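Local coordinates for protein putative deoxyribonuclease yjjV (Escherichia coli, PDB 1ZZM) that probably hydrolyses ester bonds, as a TatD-type member of the metal-dependent hydrolases that carries divalent metal cations at its active site, at residues Phe5-His11 with Val33-Pro39; Pro16-Asp20 with Pro220-Glu224; Leu81-Glu86 with Leu122-Leu128. All coordinates share one frame; numbering follows the deposited sequence.

In the fold
Interaction 1 lies in the buried interior and joins strands 5-7 and 33-39, two parallel strands next to each other at the start of the barrel; backbone bonds and metal-binding histidines dominate it. Interaction 2 touches it through Pro223, which packs on Asp7, Val33 and Ile36, but sits farther out, where the loop following strand 5-7 meets the loop leading to helix 226-236; a water, a proline pair and an arginine do the work there. Interaction 3 stands apart, its centre about 21 Å from that of interaction 1, and packs helix 75-87 on the end of helix 109-125, with leucines inward and a polar group around a tyrosine hydroxyl outward.

Interaction 1. Residues Phe5-His11 with Val33-Pro39; sequences FIDTHCH and VGKIIVP. With ZN (zinc ion), chain B.
His9 and His11 both give NE2 to one zinc ion, and Pro39 lies against the His9 ring, its CG 3.8 Å from the centroid in a CH-pi contact. This is the first beta-alpha-beta unit of the TIM-barrel-like TatD fold: strands 5-7 and 33-39 run parallel, 19° apart, and the two metal ligands lie just past the end of the first strand. A water and Glu97 bind the same zinc, and Asp207 belongs to the site. Ile37 N donates to Asp7 O at 2.9 Å, and Cys10 N returns to Ile37 O, carrying the pairing past the strand end. The carboxylate of Asp7, with CG anti to the backbone N (chi1 -176°), leans forward along the chain beside its own carbonyl carbon, and OD1 accepts from His9 N at 3.1 Å. The N-H meets OD1 from above the carboxylate plane; this Asx turn probably helps fix the course into the metal ligands, while OD2 is held by Thr206. Packing is tight where Ile6 CG2 meets Ile37 CD1 at 3.3 Å. On the far side of the zinc-bound His11 ring, a water in the ring plane accepts from ND1 at 2.8 Å and donates to Pro39 O.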
loop_
_atom_site.group_PDB
_atom_site.type_symbol
_atom_site.label_atom_id
_atom_site.label_comp_id
_atom_site.label_asym_id
_atom_site.label_seq_id
_atom_site.Cartn_x
_atom_site.Cartn_y
_atom_site.Cartn_z
ATOM N N PHE A 5 0.747 15.650 -0.074
ATOM C CA PHE A 5 1.077 14.214 0.058
ATOM C C PHE A 5 -0.146 13.299 -0.123
ATOM O O PHE A 5 -1.271 13.694 0.181
ATOM C CB PHE A 5 1.580 13.910 1.471
ATOM C CG PHE A 5 2.673 14.800 1.932
ATOM C CD1 PHE A 5 3.921 14.770 1.310
ATOM C CD2 PHE A 5 2.458 15.677 2.989
ATOM C CE1 PHE A 5 4.955 15.619 1.737
ATOM C CE2 PHE A 5 3.476 16.525 3.425
ATOM C CZ PHE A 5 4.726 16.495 2.797
ATOM N N ILE A 6 0.096 12.076 -0.594
ATOM C CA ILE A 6 -0.949 11.071 -0.736
ATOM C C ILE A 6 -0.468 9.868 0.069
ATOM O O ILE A 6 0.608 9.340 -0.214
ATOM C CB ILE A 6 -1.150 10.572 -2.202
ATOM C CG1 ILE A 6 -1.537 11.731 -3.121
ATOM C CG2 ILE A 6 -2.279 9.508 -2.226
ATOM C CD1 ILE A 6 -2.850 12.292 -2.841
ATOM N N ASP A 7 -1.220 9.467 1.102
ATOM C CA ASP A 7 -0.847 8.267 1.840
ATOM C C ASP A 7 -1.420 7.134 0.994
ATOM O O ASP A 7 -2.643 6.891 1.006
ATOM C CB ASP A 7 -1.495 8.231 3.231
ATOM C CG ASP A 7 -1.031 7.020 4.070
ATOM O OD1 ASP A 7 -0.396 6.079 3.523
ATOM O OD2 ASP A 7 -1.291 7.027 5.290
ATOM N N THR A 8 -0.566 6.443 0.248
ATOM C CA THR A 8 -1.055 5.344 -0.587
ATOM C C THR A 8 -1.396 4.038 0.134
ATOM O O THR A 8 -1.711 3.038 -0.512
ATOM C CB THR A 8 -0.065 5.016 -1.704
ATOM O OG1 THR A 8 1.183 4.590 -1.125
ATOM C CG2 THR A 8 0.172 6.290 -2.569
ATOM N N HIS A 9 -1.402 4.038 1.469
ATOM C CA HIS A 9 -1.713 2.773 2.146
ATOM C C HIS A 9 -2.075 3.051 3.609
ATOM O O HIS A 9 -1.206 3.160 4.463
ATOM C CB HIS A 9 -0.472 1.866 2.085
ATOM C CG HIS A 9 -0.745 0.433 2.429
ATOM N ND1 HIS A 9 -0.821 -0.562 1.481
ATOM C CD2 HIS A 9 -0.936 -0.171 3.630
ATOM C CE1 HIS A 9 -1.051 -1.720 2.078
ATOM N NE2 HIS A 9 -1.128 -1.503 3.382
ATOM N N CYS A 10 -3.361 3.203 3.886
ATOM C CA CYS A 10 -3.796 3.434 5.252
ATOM C C CYS A 10 -5.052 2.618 5.507
ATOM O O CYS A 10 -6.035 2.729 4.763
ATOM C CB CYS A 10 -4.083 4.930 5.478
ATOM S SG CYS A 10 -4.729 5.278 7.170
ATOM N N HIS A 11 -5.030 1.792 6.559
ATOM C CA HIS A 11 -6.179 0.955 6.899
ATOM C C HIS A 11 -7.132 1.821 7.713
ATOM O O HIS A 11 -7.344 1.622 8.914
ATOM C CB HIS A 11 -5.697 -0.259 7.694
ATOM C CG HIS A 11 -4.896 -1.216 6.862
ATOM N ND1 HIS A 11 -5.483 -2.088 5.978
ATOM C CD2 HIS A 11 -3.560 -1.350 6.690
ATOM C CE1 HIS A 11 -4.553 -2.716 5.285
ATOM N NE2 HIS A 11 -3.375 -2.281 5.694
ATOM N N VAL A 33 -1.622 15.834 3.993
ATOM C CA VAL A 33 -2.036 14.548 3.424
ATOM C C VAL A 33 -3.464 14.727 2.911
ATOM O O VAL A 33 -4.420 14.600 3.649
ATOM C CB VAL A 33 -1.940 13.408 4.494
ATOM C CG1 VAL A 33 -2.304 12.064 3.891
ATOM C CG2 VAL A 33 -0.532 13.361 5.047
ATOM N N GLY A 34 -3.578 14.988 1.616
ATOM C CA GLY A 34 -4.863 15.285 0.997
ATOM C C GLY A 34 -5.733 14.154 0.504
ATOM O O GLY A 34 -6.953 14.338 0.362
ATOM N N LYS A 35 -5.116 13.009 0.202
ATOM C CA LYS A 35 -5.859 11.826 -0.240
ATOM C C LYS A 35 -5.241 10.622 0.451
ATOM O O LYS A 35 -4.043 10.608 0.778
ATOM C CB LYS A 35 -5.779 11.642 -1.763
ATOM C CG LYS A 35 -6.537 12.744 -2.524
ATOM C CD LYS A 35 -6.474 12.584 -4.004
ATOM C CE LYS A 35 -7.514 13.489 -4.651
ATOM N NZ LYS A 35 -7.378 14.894 -4.192
ATOM N N ILE A 36 -6.057 9.602 0.663
ATOM C CA ILE A 36 -5.594 8.391 1.321
ATOM C C ILE A 36 -6.202 7.188 0.595
ATOM O O ILE A 36 -7.400 7.188 0.314
ATOM C CB ILE A 36 -6.085 8.391 2.790
ATOM C CG1 ILE A 36 -5.501 9.614 3.508
ATOM C CG2 ILE A 36 -5.686 7.069 3.487
ATOM C CD1 ILE A 36 -5.974 9.785 4.949
ATOM N N ILE A 37 -5.384 6.190 0.277
ATOM C CA ILE A 37 -5.884 4.976 -0.373
ATOM C C ILE A 37 -6.043 3.923 0.730
ATOM O O ILE A 37 -5.076 3.668 1.494
ATOM C CB ILE A 37 -4.887 4.452 -1.424
ATOM C CG1 ILE A 37 -4.745 5.469 -2.568
ATOM C CG2 ILE A 37 -5.368 3.137 -2.000
ATOM C CD1 ILE A 37 -4.150 6.777 -2.153
ATOM N N VAL A 38 -7.243 3.347 0.803
ATOM C CA VAL A 38 -7.634 2.365 1.827
ATOM C C VAL A 38 -7.760 0.967 1.234
ATOM O O VAL A 38 -8.716 0.668 0.526
ATOM C CB VAL A 38 -9.024 2.741 2.442
ATOM C CG1 VAL A 38 -9.369 1.807 3.595
ATOM C CG2 VAL A 38 -9.020 4.206 2.895
ATOM N N PRO A 39 -6.777 0.097 1.492
ATOM C CA PRO A 39 -6.861 -1.258 0.942
ATOM C C PRO A 39 -7.614 -2.183 1.888
ATOM O O PRO A 39 -7.383 -2.152 3.111
ATOM C CB PRO A 39 -5.403 -1.647 0.762
ATOM C CG PRO A 39 -4.689 -0.909 1.842
ATOM C CD PRO A 39 -5.473 0.348 2.131
HETATM ZN ZN ZN B . -1.642 -2.865 4.878
HETATM O O HOH W 1 -8.245 -2.063 5.721
HETATM O O HOH W 2 -0.644 -4.376 5.782
#

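Interaction 2. Residues Pro16-Asp20 with Pro220-Glu224; sequences PFSGD and PNRPE
Phe17 pushes its ring edge at the guanidinium of Arg222, and both segments are loops of the TIM-barrel-like TatD fold: 16-20 leads into helix 21-30, and 220-224 precedes helix 226-236. Phe17 to Asp20 form a type II beta turn, closed by Asp20 N bonding to Phe17 O, with Gly19 at a positive phi.

The apolar contacts come first. Pro16, which follows a cis peptide bond, sets its CD 3.8 Å from Pro220 CB, the two rings crossing at a slant. Phe17 has CG anti to its carbonyl carbon (chi1 -39°), which sends the ring toward 220-224; there CE1 reaches Pro223 CD at 3.5 Å. Beyond the contact, Phe12 meets the Phe17 ring with its plane nearly parallel.

The aromatic and charged groups meet next. Phe17 CE1 stands over the centre of one guanidinium face, 3.9 Å from Arg222 CZ, with the planes 63° apart, so the ring presents its edge and not its pi face to the cation. Pro16 CG comes obliquely to Arg222 NH1 from the same side of the guanidinium plane. Asn221 O lies at the ring edge, 3.3 Å from Phe17 CZ, buried without a hydrogen-bond partner in the model.

The ionic and water-mediated bonds hold that guanidinium in place. Arg222, bent at chi3 (61°), turns NE to Glu224 OE2 in a salt bridge of 2.8 Å; OE2 lies close to the guanidinium plane, and NE meets it on its syn side, somewhat out of the carboxylate plane. Ser24 OG takes a weak hydrogen bond from NH2. Asp20, an opposite charge beyond salt-bridge range, probably favours the cation. A water joins the segments, accepting from Arg222 NH1 at 3.0 Å and donating to Pro16 O and, at 2.6 Å, to Asp20 OD2.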
loop_
_atom_site.group_PDB
_atom_site.type_symbol
_atom_site.label_atom_id
_atom_site.label_comp_id
_atom_site.label_asym_id
_atom_site.label_seq_id
_atom_site.Cartn_x
_atom_site.Cartn_y
_atom_site.Cartn_z
ATOM N N PRO A 16 -7.697 3.568 15.248
ATOM C CA PRO A 16 -8.542 4.577 15.891
ATOM C C PRO A 16 -9.362 5.461 14.952
ATOM O O PRO A 16 -10.057 6.373 15.418
ATOM C CB PRO A 16 -7.522 5.395 16.678
ATOM C CG PRO A 16 -6.392 5.492 15.705
ATOM C CD PRO A 16 -6.306 4.046 15.135
ATOM N N PHE A 17 -9.332 5.189 13.643
ATOM C CA PHE A 17 -10.046 6.053 12.689
ATOM C C PHE A 17 -11.538 5.784 12.553
ATOM O O PHE A 17 -12.329 6.696 12.237
ATOM C CB PHE A 17 -9.369 5.953 11.306
ATOM C CG PHE A 17 -7.875 5.878 11.391
ATOM C CD1 PHE A 17 -7.139 6.968 11.849
ATOM C CD2 PHE A 17 -7.210 4.689 11.101
ATOM C CE1 PHE A 17 -5.758 6.872 12.033
ATOM C CE2 PHE A 17 -5.831 4.579 11.273
ATOM C CZ PHE A 17 -5.098 5.666 11.747
ATOM N N SER A 18 -11.923 4.531 12.772
ATOM C CA SER A 18 -13.308 4.123 12.638
ATOM C C SER A 18 -14.129 4.904 13.647
ATOM O O SER A 18 -13.810 4.889 14.836
ATOM C CB SER A 18 -13.429 2.615 12.910
ATOM O OG SER A 18 -14.776 2.203 12.721
ATOM N N GLY A 19 -15.165 5.595 13.174
ATOM C CA GLY A 19 -16.005 6.390 14.057
ATOM C C GLY A 19 -15.439 7.759 14.369
ATOM O O GLY A 19 -16.066 8.548 15.079
ATOM N N ASP A 20 -14.241 8.050 13.870
ATOM C CA ASP A 20 -13.598 9.347 14.114
ATOM C C ASP A 20 -13.031 9.848 12.793
ATOM O O ASP A 20 -12.011 10.543 12.772
ATOM C CB ASP A 20 -12.457 9.197 15.150
ATOM C CG ASP A 20 -11.848 10.546 15.568
ATOM O OD1 ASP A 20 -12.626 11.504 15.772
ATOM O OD2 ASP A 20 -10.603 10.648 15.717
ATOM N N PRO A 220 -1.081 4.135 18.187
ATOM C CA PRO A 220 -1.306 3.923 16.752
ATOM C C PRO A 220 -0.667 4.909 15.793
ATOM O O PRO A 220 -0.516 6.094 16.085
ATOM C CB PRO A 220 -2.835 3.899 16.633
ATOM C CG PRO A 220 -3.305 4.660 17.835
ATOM C CD PRO A 220 -2.345 4.298 18.923
ATOM N N ASN A 221 -0.269 4.396 14.629
ATOM C CA ASN A 221 0.301 5.240 13.593
ATOM C C ASN A 221 -0.927 5.930 12.976
ATOM O O ASN A 221 -2.040 5.431 13.070
ATOM C CB ASN A 221 1.008 4.370 12.531
ATOM C CG ASN A 221 1.934 5.178 11.643
ATOM O OD1 ASN A 221 2.192 6.336 11.914
ATOM N ND2 ASN A 221 2.465 4.553 10.587
ATOM N N ARG A 222 -0.725 7.072 12.345
ATOM C CA ARG A 222 -1.827 7.823 11.751
ATOM C C ARG A 222 -1.352 8.342 10.393
ATOM O O ARG A 222 -0.163 8.563 10.191
ATOM C CB ARG A 222 -2.213 8.994 12.678
ATOM C CG ARG A 222 -2.635 8.567 14.080
ATOM C CD ARG A 222 -3.216 9.777 14.842
ATOM N NE ARG A 222 -4.395 10.323 14.178
ATOM C CZ ARG A 222 -5.643 9.931 14.417
ATOM N NH1 ARG A 222 -5.875 9.005 15.323
ATOM N NH2 ARG A 222 -6.662 10.445 13.725
ATOM N N PRO A 223 -2.278 8.544 9.444
ATOM C CA PRO A 223 -1.872 9.020 8.113
ATOM C C PRO A 223 -1.117 10.336 8.051
ATOM O O PRO A 223 -0.310 10.525 7.140
ATOM C CB PRO A 223 -3.192 9.022 7.317
ATOM C CG PRO A 223 -4.232 9.264 8.415
ATOM C CD PRO A 223 -3.740 8.384 9.541
ATOM N N GLU A 224 -1.325 11.237 9.015
ATOM C CA GLU A 224 -0.586 12.493 8.971
ATOM C C GLU A 224 0.914 12.230 9.115
ATOM O O GLU A 224 1.722 13.086 8.780
ATOM C CB GLU A 224 -1.052 13.480 10.075
ATOM C CG GLU A 224 -1.105 12.873 11.448
ATOM C CD GLU A 224 -2.441 12.230 11.741
ATOM O OE1 GLU A 224 -3.047 11.635 10.820
ATOM O OE2 GLU A 224 -2.901 12.310 12.896
HETATM O O HOH W 3 -8.835 8.708 15.763
#

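Interaction 3. Residues Leu81-Glu86 with Leu122-Leu128; sequences LQQALE and LAKRYDL
Tyr126, just past the end of helix 109-125, lays its ring against Leu85 and carries its hydroxyl to Gln82 and Glu86. Its CB leaves with CG anti to the carbonyl carbon (chi1 -70°), which swings the ring over toward Leu85. CG and CD2 face Leu85 CB, with CD2 3.7 Å from it; the same CB stands 20° off the ring normal, a CH-pi contact over one face. Arg125 CG of the tyrosine's own segment lies over the opposite face, toward its rim. CE2 passes near Gln82 CG, and on the other flank CE1 approaches Glu86 OE1 and CA.

At the tip, OH is gripped by two bonds. Gln82 NE2 donates to Tyr126 OH at 2.8 Å, nearly straight at 167° and exactly in the amide plane; Tyr126 OH in turn donates to Glu86 OE1 at 2.7 Å, using the anti lone pair of that oxygen. Helix 75-87 and helix 109-125 are neighbouring outer helices of the TIM-barrel-like TatD fold, packed outside strand 95-101, whose Val95 meets Leu85 and Leu128. A phenylalanine in its place would probably keep the face packing on Leu85 but leave Gln82 NE2 and Glu86 OE1 without their shared partner, the Tyr126 hydroxyl.

Arg125 runs out extended, and its guanidinium lies with one face over Tyr126 OH and almost parallel to the Gln82 amide. Its salt bridge to Glu86 is long, with OE1 well out of the guanidinium plane, and a water bridges the same two groups, donating to Glu86 OE1 and accepting from Arg125 NH2 at 2.9 Å. Farther in, Leu122 CD2 presses on Gln82 CG at 3.6 Å and its CD1 on Leu81 CD2 at 3.8 Å. Asp127, at positive phi, ends the helix in a Schellman motif, after which Leu128 CD1 turns in to Leu85 CD2 at 4.0 Å.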
loop_
_atom_site.group_PDB
_atom_site.type_symbol
_atom_site.label_atom_id
_atom_site.label_comp_id
_atom_site.label_asym_id
_atom_site.label_seq_id
_atom_site.Cartn_x
_atom_site.Cartn_y
_atom_site.Cartn_z
ATOM N N LEU A 81 -15.199 -10.693 -4.262
ATOM C CA LEU A 81 -14.207 -9.759 -4.812
ATOM C C LEU A 81 -14.472 -9.562 -6.325
ATOM O O LEU A 81 -14.544 -8.414 -6.819
ATOM C CB LEU A 81 -12.811 -10.327 -4.570
ATOM C CG LEU A 81 -11.690 -9.523 -5.232
ATOM C CD1 LEU A 81 -11.737 -8.050 -4.713
ATOM C CD2 LEU A 81 -10.314 -10.176 -4.890
ATOM N N GLN A 82 -14.627 -10.670 -7.054
ATOM C CA GLN A 82 -14.886 -10.564 -8.482
ATOM C C GLN A 82 -16.178 -9.796 -8.777
ATOM O O GLN A 82 -16.190 -8.893 -9.607
ATOM C CB GLN A 82 -14.894 -11.956 -9.145
ATOM C CG GLN A 82 -15.137 -11.923 -10.662
ATOM C CD GLN A 82 -16.623 -11.961 -11.006
ATOM O OE1 GLN A 82 -17.369 -12.765 -10.451
ATOM N NE2 GLN A 82 -17.055 -11.090 -11.929
ATOM N N GLN A 83 -17.270 -10.133 -8.090
ATOM C CA GLN A 83 -18.517 -9.406 -8.332
ATOM C C GLN A 83 -18.393 -7.932 -7.982
ATOM O O GLN A 83 -18.974 -7.076 -8.670
ATOM C CB GLN A 83 -19.657 -9.996 -7.501
ATOM C CG GLN A 83 -20.043 -11.354 -7.934
ATOM C CD GLN A 83 -21.148 -11.893 -7.035
ATOM O OE1 GLN A 83 -21.408 -11.358 -5.949
ATOM N NE2 GLN A 83 -21.785 -12.945 -7.469
ATOM N N ALA A 84 -17.663 -7.621 -6.908
ATOM C CA ALA A 84 -17.503 -6.220 -6.538
ATOM C C ALA A 84 -16.740 -5.498 -7.630
ATOM O O ALA A 84 -17.140 -4.412 -8.071
ATOM C CB ALA A 84 -16.765 -6.090 -5.204
ATOM N N LEU A 85 -15.651 -6.102 -8.086
ATOM C CA LEU A 85 -14.849 -5.495 -9.143
ATOM C C LEU A 85 -15.670 -5.297 -10.438
ATOM O O LEU A 85 -15.530 -4.273 -11.116
ATOM C CB LEU A 85 -13.625 -6.370 -9.444
ATOM C CG LEU A 85 -12.638 -6.458 -8.257
ATOM C CD1 LEU A 85 -11.473 -7.364 -8.635
ATOM C CD2 LEU A 85 -12.131 -5.021 -7.906
ATOM N N GLU A 86 -16.487 -6.292 -10.779
ATOM C CA GLU A 86 -17.339 -6.253 -11.988
ATOM C C GLU A 86 -18.246 -5.027 -11.975
ATOM O O GLU A 86 -18.495 -4.415 -13.012
ATOM C CB GLU A 86 -18.178 -7.532 -12.035
ATOM C CG GLU A 86 -19.260 -7.609 -13.091
ATOM C CD GLU A 86 -18.734 -7.578 -14.508
ATOM O OE1 GLU A 86 -17.579 -7.990 -14.739
ATOM O OE2 GLU A 86 -19.492 -7.147 -15.404
ATOM N N LEU A 122 -7.629 -11.558 -11.321
ATOM C CA LEU A 122 -8.706 -10.579 -11.308
ATOM C C LEU A 122 -8.214 -9.179 -11.664
ATOM O O LEU A 122 -8.884 -8.445 -12.398
ATOM C CB LEU A 122 -9.417 -10.545 -9.957
ATOM C CG LEU A 122 -10.326 -11.752 -9.735
ATOM C CD1 LEU A 122 -10.836 -11.834 -8.292
ATOM C CD2 LEU A 122 -11.500 -11.639 -10.717
ATOM N N ALA A 123 -7.033 -8.819 -11.175
ATOM C CA ALA A 123 -6.474 -7.510 -11.483
ATOM C C ALA A 123 -6.257 -7.443 -12.990
ATOM O O ALA A 123 -6.506 -6.400 -13.596
ATOM C CB ALA A 123 -5.165 -7.281 -10.727
ATOM N N LYS A 124 -5.805 -8.540 -13.595
ATOM C CA LYS A 124 -5.595 -8.541 -15.045
ATOM C C LYS A 124 -6.901 -8.417 -15.788
ATOM O O LYS A 124 -7.004 -7.653 -16.745
ATOM C CB LYS A 124 -4.868 -9.811 -15.495
ATOM C CG LYS A 124 -3.364 -9.702 -15.261
ATOM C CD LYS A 124 -2.663 -11.061 -15.243
ATOM C CE LYS A 124 -2.512 -11.645 -16.606
ATOM N NZ LYS A 124 -1.665 -12.879 -16.492
ATOM N N ARG A 125 -7.903 -9.169 -15.337
ATOM C CA ARG A 125 -9.212 -9.153 -15.984
ATOM C C ARG A 125 -9.854 -7.765 -15.952
ATOM O O ARG A 125 -10.439 -7.298 -16.937
ATOM C CB ARG A 125 -10.163 -10.148 -15.291
ATOM C CG ARG A 125 -11.566 -10.141 -15.900
ATOM C CD ARG A 125 -12.495 -11.139 -15.232
ATOM N NE ARG A 125 -13.872 -10.994 -15.706
ATOM C CZ ARG A 125 -14.897 -11.698 -15.242
ATOM N NH1 ARG A 125 -14.704 -12.591 -14.277
ATOM N NH2 ARG A 125 -16.108 -11.527 -15.762
ATOM N N TYR A 126 -9.747 -7.099 -14.815
ATOM C CA TYR A 126 -10.368 -5.796 -14.669
ATOM C C TYR A 126 -9.440 -4.614 -14.927
ATOM O O TYR A 126 -9.834 -3.472 -14.700
ATOM C CB TYR A 126 -11.015 -5.723 -13.289
ATOM C CG TYR A 126 -12.230 -6.640 -13.217
ATOM C CD1 TYR A 126 -13.397 -6.307 -13.905
ATOM C CD2 TYR A 126 -12.186 -7.879 -12.554
ATOM C CE1 TYR A 126 -14.494 -7.167 -13.946
ATOM C CE2 TYR A 126 -13.297 -8.765 -12.594
ATOM C CZ TYR A 126 -14.442 -8.387 -13.293
ATOM O OH TYR A 126 -15.563 -9.192 -13.336
ATOM N N ASP A 127 -8.219 -4.918 -15.380
ATOM C CA ASP A 127 -7.215 -3.905 -15.739
ATOM C C ASP A 127 -6.920 -2.967 -14.572
ATOM O O ASP A 127 -7.077 -1.755 -14.683
ATOM C CB ASP A 127 -7.758 -3.130 -16.965
ATOM C CG ASP A 127 -6.684 -2.279 -17.687
ATOM O OD1 ASP A 127 -5.483 -2.608 -17.642
ATOM O OD2 ASP A 127 -7.070 -1.270 -18.315
ATOM N N LEU A 128 -6.487 -3.532 -13.446
ATOM C CA LEU A 128 -6.188 -2.725 -12.256
ATOM C C LEU A 128 -4.825 -3.045 -11.705
ATOM O O LEU A 128 -4.339 -4.160 -11.886
ATOM C CB LEU A 128 -7.186 -3.031 -11.133
ATOM C CG LEU A 128 -8.620 -2.577 -11.396
ATOM C CD1 LEU A 128 -9.621 -3.251 -10.427
ATOM C CD2 LEU A 128 -8.621 -1.078 -11.234
HETATM O O HOH W 4 -17.246 -9.169 -16.995
#